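Alginate lyase (PDB 6KCW) probably cleaves alginate by beta-elimination, as a calcium-containing lyase of polysaccharide lyase family 36. Local coordinates at residues A[8-11]-A[12-15]; A[17-20]-A[21-24]; A[31-35]-A[36-40]. All blocks are in the same frame, centred on the assembly; numbering follows the deposited sequence.

Interaction 1: residues A[8-11]-A[12-15]. With CA (calcium ion), chain C.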
loop_
_atom_site.group_PDB
_atom_site.type_symbol
_atom_site.label_atom_id
_atom_site.label_comp_id
_atom_site.label_asym_id
_atom_site.label_seq_id
_atom_site.Cartn_x
_atom_site.Cartn_y
_atom_site.Cartn_z
ATOM N N ILE A 8 13.372 8.592 1.068
ATOM C CA ILE A 8 13.142 9.245 -0.208
ATOM C C ILE A 8 12.101 10.324 0.042
ATOM O O ILE A 8 10.950 10.015 0.365
ATOM C CB ILE A 8 12.661 8.261 -1.294
ATOM C CG1 ILE A 8 13.503 6.975 -1.284
ATOM C CG2 ILE A 8 12.740 8.907 -2.671
ATOM C CD1 ILE A 8 12.948 5.826 -2.125
ATOM N N ASN A 9 12.498 11.586 -0.084
ATOM C CA ASN A 9 11.557 12.690 0.026
ATOM C C ASN A 9 11.454 13.483 -1.259
ATOM O O ASN A 9 10.746 14.497 -1.291
ATOM C CB ASN A 9 11.940 13.629 1.175
ATOM C CG ASN A 9 13.369 14.126 1.069
ATOM O OD1 ASN A 9 14.009 14.006 0.019
ATOM N ND2 ASN A 9 13.882 14.675 2.163
ATOM N N TRP A 10 12.167 13.076 -2.305
ATOM C CA TRP A 10 12.008 13.645 -3.639
ATOM C C TRP A 10 12.285 15.145 -3.662
ATOM O O TRP A 10 11.819 15.854 -4.559
ATOM C CB TRP A 10 10.607 13.340 -4.186
ATOM C CG TRP A 10 10.372 11.863 -4.347
ATOM C CD1 TRP A 10 10.821 11.073 -5.365
ATOM C CD2 TRP A 10 9.644 11.000 -3.462
ATOM N NE1 TRP A 10 10.418 9.778 -5.174
ATOM C CE2 TRP A 10 9.691 9.702 -4.015
ATOM C CE3 TRP A 10 8.957 11.195 -2.256
ATOM C CZ2 TRP A 10 9.088 8.604 -3.404
ATOM C CZ3 TRP A 10 8.352 10.101 -1.652
ATOM C CH2 TRP A 10 8.425 8.823 -2.228
ATOM N N ASN A 11 13.041 15.644 -2.681
ATOM C CA ASN A 11 13.317 17.075 -2.604
ATOM C C ASN A 11 14.480 17.504 -3.488
ATOM O O ASN A 11 14.595 18.691 -3.811
ATOM C CB ASN A 11 13.582 17.461 -1.159
ATOM C CG ASN A 11 12.326 17.488 -0.353
ATOM O OD1 ASN A 11 11.244 17.277 -0.896
ATOM N ND2 ASN A 11 12.445 17.737 0.949
ATOM N N ASN A 12 15.341 16.570 -3.865
ATOM C CA ASN A 12 16.392 16.798 -4.842
ATOM C C ASN A 12 15.889 16.714 -6.276
ATOM O O ASN A 12 16.697 16.833 -7.201
ATOM C CB ASN A 12 17.508 15.773 -4.638
ATOM C CG ASN A 12 17.009 14.332 -4.760
ATOM O OD1 ASN A 12 15.941 13.969 -4.240
ATOM N ND2 ASN A 12 17.783 13.507 -5.454
ATOM N N TYR A 13 14.594 16.505 -6.491
ATOM C CA TYR A 13 14.066 16.344 -7.835
ATOM C C TYR A 13 13.447 17.634 -8.331
ATOM O O TYR A 13 12.865 18.403 -7.556
ATOM C CB TYR A 13 13.023 15.225 -7.916
ATOM C CG TYR A 13 13.669 13.891 -8.062
ATOM C CD1 TYR A 13 14.115 13.449 -9.308
ATOM C CD2 TYR A 13 13.878 13.083 -6.952
ATOM C CE1 TYR A 13 14.736 12.229 -9.447
ATOM C CE2 TYR A 13 14.504 11.870 -7.071
ATOM C CZ TYR A 13 14.925 11.442 -8.324
ATOM O OH TYR A 13 15.549 10.225 -8.431
ATOM N N ALA A 14 13.600 17.854 -9.632
ATOM C CA ALA A 14 12.858 18.861 -10.361
ATOM C C ALA A 14 11.388 18.479 -10.462
ATOM O O ALA A 14 11.032 17.297 -10.605
ATOM C CB ALA A 14 13.427 18.996 -11.774
ATOM N N THR A 15 10.524 19.492 -10.426
ATOM C CA THR A 15 9.187 19.283 -10.952
ATOM C C THR A 15 9.296 18.759 -12.385
ATOM O O THR A 15 10.112 19.234 -13.182
ATOM C CB THR A 15 8.366 20.571 -10.895
ATOM O OG1 THR A 15 8.158 20.946 -9.539
ATOM C CG2 THR A 15 7.010 20.371 -11.552
HETATM CA CA CA C . 9.412 16.099 -0.563
HETATM O O HOH W 1 9.232 18.210 -0.354
HETATM O O HOH W 2 10.147 16.139 2.004
#
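Trp10 and Tyr13 close a tight reversal of the chain through a weak hydrogen bond from Tyr13 N to Trp10 O (3.4 Å), and Asn11 and Asn12 fill the corner with backbone angles of the type I turn. Just upstream a side chain closes a second turn, of the same ring size: Asn9 OD1 accepts a weak bond from Asn11 N (3.3 Å), giving an Asx turn. Its geometry follows from the first torsion of Asn9 (chi1 54°), which lays CG between backbone N and carbonyl carbon and lets the amide oxygen curl over the next residues.

The example illustrates how two successive turns can shape a metal site. Asn9 binds the calcium ion through its backbone O, its side-chain OD1 being engaged by Asn11 N, while Asn11 reaches the same ion with its own OD1, each ligand oxygen at 2.2 Å. These two oxygens therefore lie 2.9 Å apart, a closeness the cation would be expected to offset. Water 1 lies 2.1 Å and water 2, a longer ligand, 2.7 Å from the calcium ion.

Across the turn the five-membered ring of Trp10 and the Tyr13 ring meet obliquely, their planes 42° apart. Tyr13 CD2 comes to the rim of the indole near its plane, 4.0 Å from Trp10 CD1, and Ile8 CG2 lies over an indole face.

The loop joins strand 5-8 to strand 16-17. Gly43 and Asp233 complete the protein's share of the calcium site, bringing in strand 228-241 and the turn after strand 38-41, while Tyr13 OH is hydrogen-bonded to Asp26 of helix 20-27.

Interaction 2: residues A[17-20]-A[21-24]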
loop_
_atom_site.group_PDB
_atom_site.type_symbol
_atom_site.label_atom_id
_atom_site.label_comp_id
_atom_site.label_asym_id
_atom_site.label_seq_id
_atom_site.Cartn_x
_atom_site.Cartn_y
_atom_site.Cartn_z
ATOM N N ALA A 17 8.522 14.937 -15.018
ATOM C CA ALA A 17 8.315 13.498 -15.078
ATOM C C ALA A 17 9.390 12.751 -14.300
ATOM O O ALA A 17 10.560 13.146 -14.257
ATOM C CB ALA A 17 8.289 13.022 -16.537
ATOM N N TYR A 18 8.963 11.660 -13.680
ATOM C CA TYR A 18 9.798 10.770 -12.888
ATOM C C TYR A 18 9.881 9.459 -13.663
ATOM O O TYR A 18 8.862 8.791 -13.882
ATOM C CB TYR A 18 9.174 10.593 -11.503
ATOM C CG TYR A 18 9.965 9.828 -10.461
ATOM C CD1 TYR A 18 11.029 10.418 -9.793
ATOM C CD2 TYR A 18 9.587 8.535 -10.085
ATOM C CE1 TYR A 18 11.731 9.725 -8.813
ATOM C CE2 TYR A 18 10.278 7.833 -9.111
ATOM C CZ TYR A 18 11.349 8.434 -8.473
ATOM O OH TYR A 18 12.041 7.737 -7.499
ATOM N N SER A 19 11.082 9.118 -14.114
ATOM C CA SER A 19 11.238 8.015 -15.044
ATOM C C SER A 19 11.343 6.693 -14.292
ATOM O O SER A 19 11.410 6.653 -13.064
ATOM C CB SER A 19 12.475 8.230 -15.911
ATOM O OG SER A 19 13.643 7.953 -15.162
ATOM N N SER A 20 11.354 5.591 -15.054
ATOM C CA SER A 20 11.630 4.295 -14.446
ATOM C C SER A 20 13.017 4.280 -13.820
ATOM O O SER A 20 13.189 3.816 -12.687
ATOM C CB SER A 20 11.498 3.162 -15.473
ATOM O OG SER A 20 11.026 3.623 -16.725
ATOM N N GLY A 21 14.015 4.797 -14.541
ATOM C CA GLY A 21 15.372 4.812 -14.015
ATOM C C GLY A 21 15.501 5.563 -12.700
ATOM O O GLY A 21 16.251 5.147 -11.815
ATOM N N ASN A 22 14.783 6.684 -12.558
ATOM C CA ASN A 22 14.761 7.403 -11.284
ATOM C C ASN A 22 14.245 6.503 -10.162
ATOM O O ASN A 22 14.868 6.389 -9.098
ATOM C CB ASN A 22 13.886 8.657 -11.394
ATOM C CG ASN A 22 14.407 9.669 -12.418
ATOM O OD1 ASN A 22 13.626 10.308 -13.127
ATOM N ND2 ASN A 22 15.725 9.820 -12.492
ATOM N N ALA A 23 13.101 5.848 -10.400
ATOM C CA ALA A 23 12.500 4.954 -9.409
ATOM C C ALA A 23 13.428 3.799 -9.058
ATOM O O ALA A 23 13.649 3.501 -7.877
ATOM C CB ALA A 23 11.163 4.419 -9.925
ATOM N N ALA A 24 13.976 3.132 -10.074
ATOM C CA ALA A 24 14.916 2.049 -9.811
ATOM C C ALA A 24 16.129 2.554 -9.040
ATOM O O ALA A 24 16.639 1.869 -8.145
ATOM C CB ALA A 24 15.341 1.394 -11.125
#
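Asn22 OD1 is gripped twice by Ser19: the backbone N donates to it at 3.0 Å in a nearly straight bond (169°), and OG adds a weaker one at 3.1 Å. The exchange is reciprocal, since Ser19 OG accepts from Asn22 N at 3.1 Å. Side chain of each residue to backbone N-H of the other is the definition of a capping box, with Ser19 as N-cap. The principle is plain here: the first turn of a helix has N-H groups that no preceding carbonyl can satisfy, and a side chain supplies the acceptor. A chi1 of 76° turns Ser19 OG toward Asn22 N for this.

Regular helical bonding then begins, with Ala23 N on Ser19 O and Ala24 N on Ser20 O, the latter nearly linear.

Beneath the box, the Tyr18 ring takes Asn22 CB over one face in a CH-pi contact, 3.8 Å from its centroid. The ring and the Asn22 amide are tilted 40° to each other, and Tyr18 CE2 lies 3.6 Å from Ala23 CB.

The cap starts helix 20-27 two residues after strand 16-17. Tyr18 OH returns to that helix, hydrogen-bonded to Asp26, while the ring meets Trp10 and Tyr13 of the preceding loop edge-to-face.

Interaction 3: residues A[31-35]-A[36-40]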
loop_
_atom_site.group_PDB
_atom_site.type_symbol
_atom_site.label_atom_id
_atom_site.label_comp_id
_atom_site.label_asym_id
_atom_site.label_seq_id
_atom_site.Cartn_x
_atom_site.Cartn_y
_atom_site.Cartn_z
ATOM N N GLY A 31 9.945 -3.014 -10.610
ATOM C CA GLY A 31 9.699 -3.706 -11.859
ATOM C C GLY A 31 8.326 -3.597 -12.495
ATOM O O GLY A 31 7.911 -4.505 -13.230
ATOM N N GLY A 32 7.606 -2.510 -12.243
ATOM C CA GLY A 32 6.337 -2.332 -12.921
ATOM C C GLY A 32 6.096 -0.906 -13.356
ATOM O O GLY A 32 5.014 -0.565 -13.849
ATOM N N TRP A 33 7.123 -0.073 -13.198
ATOM C CA TRP A 33 6.943 1.366 -13.272
ATOM C C TRP A 33 6.507 1.819 -14.660
ATOM O O TRP A 33 7.001 1.338 -15.684
ATOM C CB TRP A 33 8.235 2.077 -12.877
ATOM C CG TRP A 33 7.983 3.341 -12.187
ATOM C CD1 TRP A 33 7.750 4.550 -12.765
ATOM C CD2 TRP A 33 7.924 3.547 -10.772
ATOM N NE1 TRP A 33 7.563 5.508 -11.796
ATOM C CE2 TRP A 33 7.660 4.917 -10.561
ATOM C CE3 TRP A 33 8.077 2.714 -9.662
ATOM C CZ2 TRP A 33 7.537 5.468 -9.285
ATOM C CZ3 TRP A 33 7.958 3.269 -8.392
ATOM C CH2 TRP A 33 7.688 4.630 -8.219
ATOM N N ASN A 34 5.588 2.781 -14.674
ATOM C CA ASN A 34 5.036 3.376 -15.884
ATOM C C ASN A 34 5.286 4.876 -15.743
ATOM O O ASN A 34 4.462 5.586 -15.155
ATOM C CB ASN A 34 3.556 3.035 -16.018
ATOM C CG ASN A 34 2.969 3.477 -17.328
ATOM O OD1 ASN A 34 3.350 4.510 -17.881
ATOM N ND2 ASN A 34 2.005 2.708 -17.828
ATOM N N GLN A 35 6.416 5.351 -16.286
ATOM C CA GLN A 35 6.818 6.742 -16.106
ATOM C C GLN A 35 5.763 7.722 -16.588
ATOM O O GLN A 35 5.870 8.921 -16.295
ATOM C CB GLN A 35 8.142 7.024 -16.826
ATOM C CG GLN A 35 8.544 5.999 -17.852
ATOM C CD GLN A 35 9.789 6.402 -18.616
ATOM O OE1 GLN A 35 10.088 7.591 -18.761
ATOM N NE2 GLN A 35 10.518 5.412 -19.121
ATOM N N SER A 36 4.749 7.239 -17.307
ATOM C CA SER A 36 3.649 8.081 -17.746
ATOM C C SER A 36 2.731 8.482 -16.598
ATOM O O SER A 36 1.935 9.415 -16.760
ATOM C CB SER A 36 2.861 7.341 -18.836
ATOM O OG SER A 36 1.882 8.162 -19.446
ATOM N N ARG A 37 2.821 7.800 -15.447
ATOM C CA ARG A 37 1.995 8.115 -14.286
ATOM C C ARG A 37 2.797 8.584 -13.072
ATOM O O ARG A 37 2.206 8.808 -12.009
ATOM C CB ARG A 37 1.146 6.906 -13.878
ATOM C CG ARG A 37 0.805 5.935 -14.977
ATOM C CD ARG A 37 -0.603 6.180 -15.468
ATOM N NE ARG A 37 -0.810 5.577 -16.764
ATOM C CZ ARG A 37 -1.085 4.293 -16.936
ATOM N NH1 ARG A 37 -1.181 3.470 -15.902
ATOM N NH2 ARG A 37 -1.255 3.794 -18.157
ATOM N N SER A 38 4.117 8.732 -13.180
ATOM C CA SER A 38 4.929 9.208 -12.069
ATOM C C SER A 38 5.562 10.535 -12.449
ATOM O O SER A 38 6.215 10.647 -13.494
ATOM C CB SER A 38 5.997 8.194 -11.670
ATOM O OG SER A 38 6.698 7.741 -12.808
ATOM N N TYR A 39 5.362 11.528 -11.587
ATOM C CA TYR A 39 5.684 12.915 -11.875
ATOM C C TYR A 39 6.015 13.581 -10.547
ATOM O O TYR A 39 5.252 13.440 -9.582
ATOM C CB TYR A 39 4.496 13.599 -12.565
ATOM C CG TYR A 39 4.688 15.061 -12.901
ATOM C CD1 TYR A 39 4.366 16.058 -11.980
ATOM C CD2 TYR A 39 5.169 15.450 -14.149
ATOM C CE1 TYR A 39 4.538 17.409 -12.290
ATOM C CE2 TYR A 39 5.338 16.791 -14.465
ATOM C CZ TYR A 39 5.029 17.765 -13.531
ATOM O OH TYR A 39 5.193 19.100 -13.834
ATOM N N ILE A 40 7.162 14.256 -10.482
ATOM C CA ILE A 40 7.499 15.048 -9.306
ATOM C C ILE A 40 6.772 16.379 -9.414
ATOM O O ILE A 40 7.022 17.166 -10.332
ATOM C CB ILE A 40 9.014 15.256 -9.165
ATOM C CG1 ILE A 40 9.745 13.926 -9.078
ATOM C CG2 ILE A 40 9.322 16.023 -7.868
ATOM C CD1 ILE A 40 9.473 13.184 -7.754
#
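Trp33 NE1 donates to Ser38 OG in a short hydrogen bond of 2.6 Å, and the hydroxyl lies at the edge of the indole, only 10° out of its plane. Ser38 CB follows to within 3.1 Å of Trp33 NE1, so the approach is tight. The same OG is also hydrogen-bonded to Tyr18 O: one small hydroxyl links the indole to a neighbouring backbone and satisfies both polar groups where Ser38 is buried.

Between these two residues the chain turns on itself. Arg37 N donates to Asn34 O at 2.8 Å, almost straight at the hydrogen, and this bond closes a type I beta turn with Gln35 and Ser36 at its corners. Here the side chains of its first and last residues also meet. Asn34 extends its amide with CG anti to the backbone N (chi1 -173°), and ND2 comes to rest over one face of the Arg37 guanidinium, 3.6 Å from CZ. The two flat groups are inclined by 36°, and ND2 sits toward the rim of the guanidinium instead of over its middle. As both ND2 and Arg37 NH2 are donors, this is a van der Waals contact of ND2 with the guanidinium face, not a hydrogen bond. The methylene Arg37 CG lies 4.0 Å from Asn34 CG and fills in alongside.

The turn delivers the chain into strand 38-41, which runs between strands 16-17 and 44-49. Arg37 pairs through its backbone with Thr48, and its NH1 makes weak hydrogen bonds to Gly56 O and Gly59 O. Trp33 packs on Ala23 of helix 20-27 and on Leu60 and Ser62 of strand 60-69.

The three contacts come in series within the first forty residues, all on the same side of the chain's centre, and show how consecutive local turns can build one patch of a sheet's border. Interactions 2 and 3 are closest, with centres about 7 Å apart; interaction 1 lies about 11 Å from interaction 2 and 15 Å from interaction 3. Strands 16-17 and 38-41 pair antiparallel, with helix 20-27 between them in sequence. Ile40 packs back on Trp10, and Asp26, shared by the hydroxyls of Tyr13 and Tyr18, ties interactions 1 and 2 to helix 20-27. Calcium sits at one end of this patch, in an antiparallel two-sheet architecture consistent with the concanavalin-like clan.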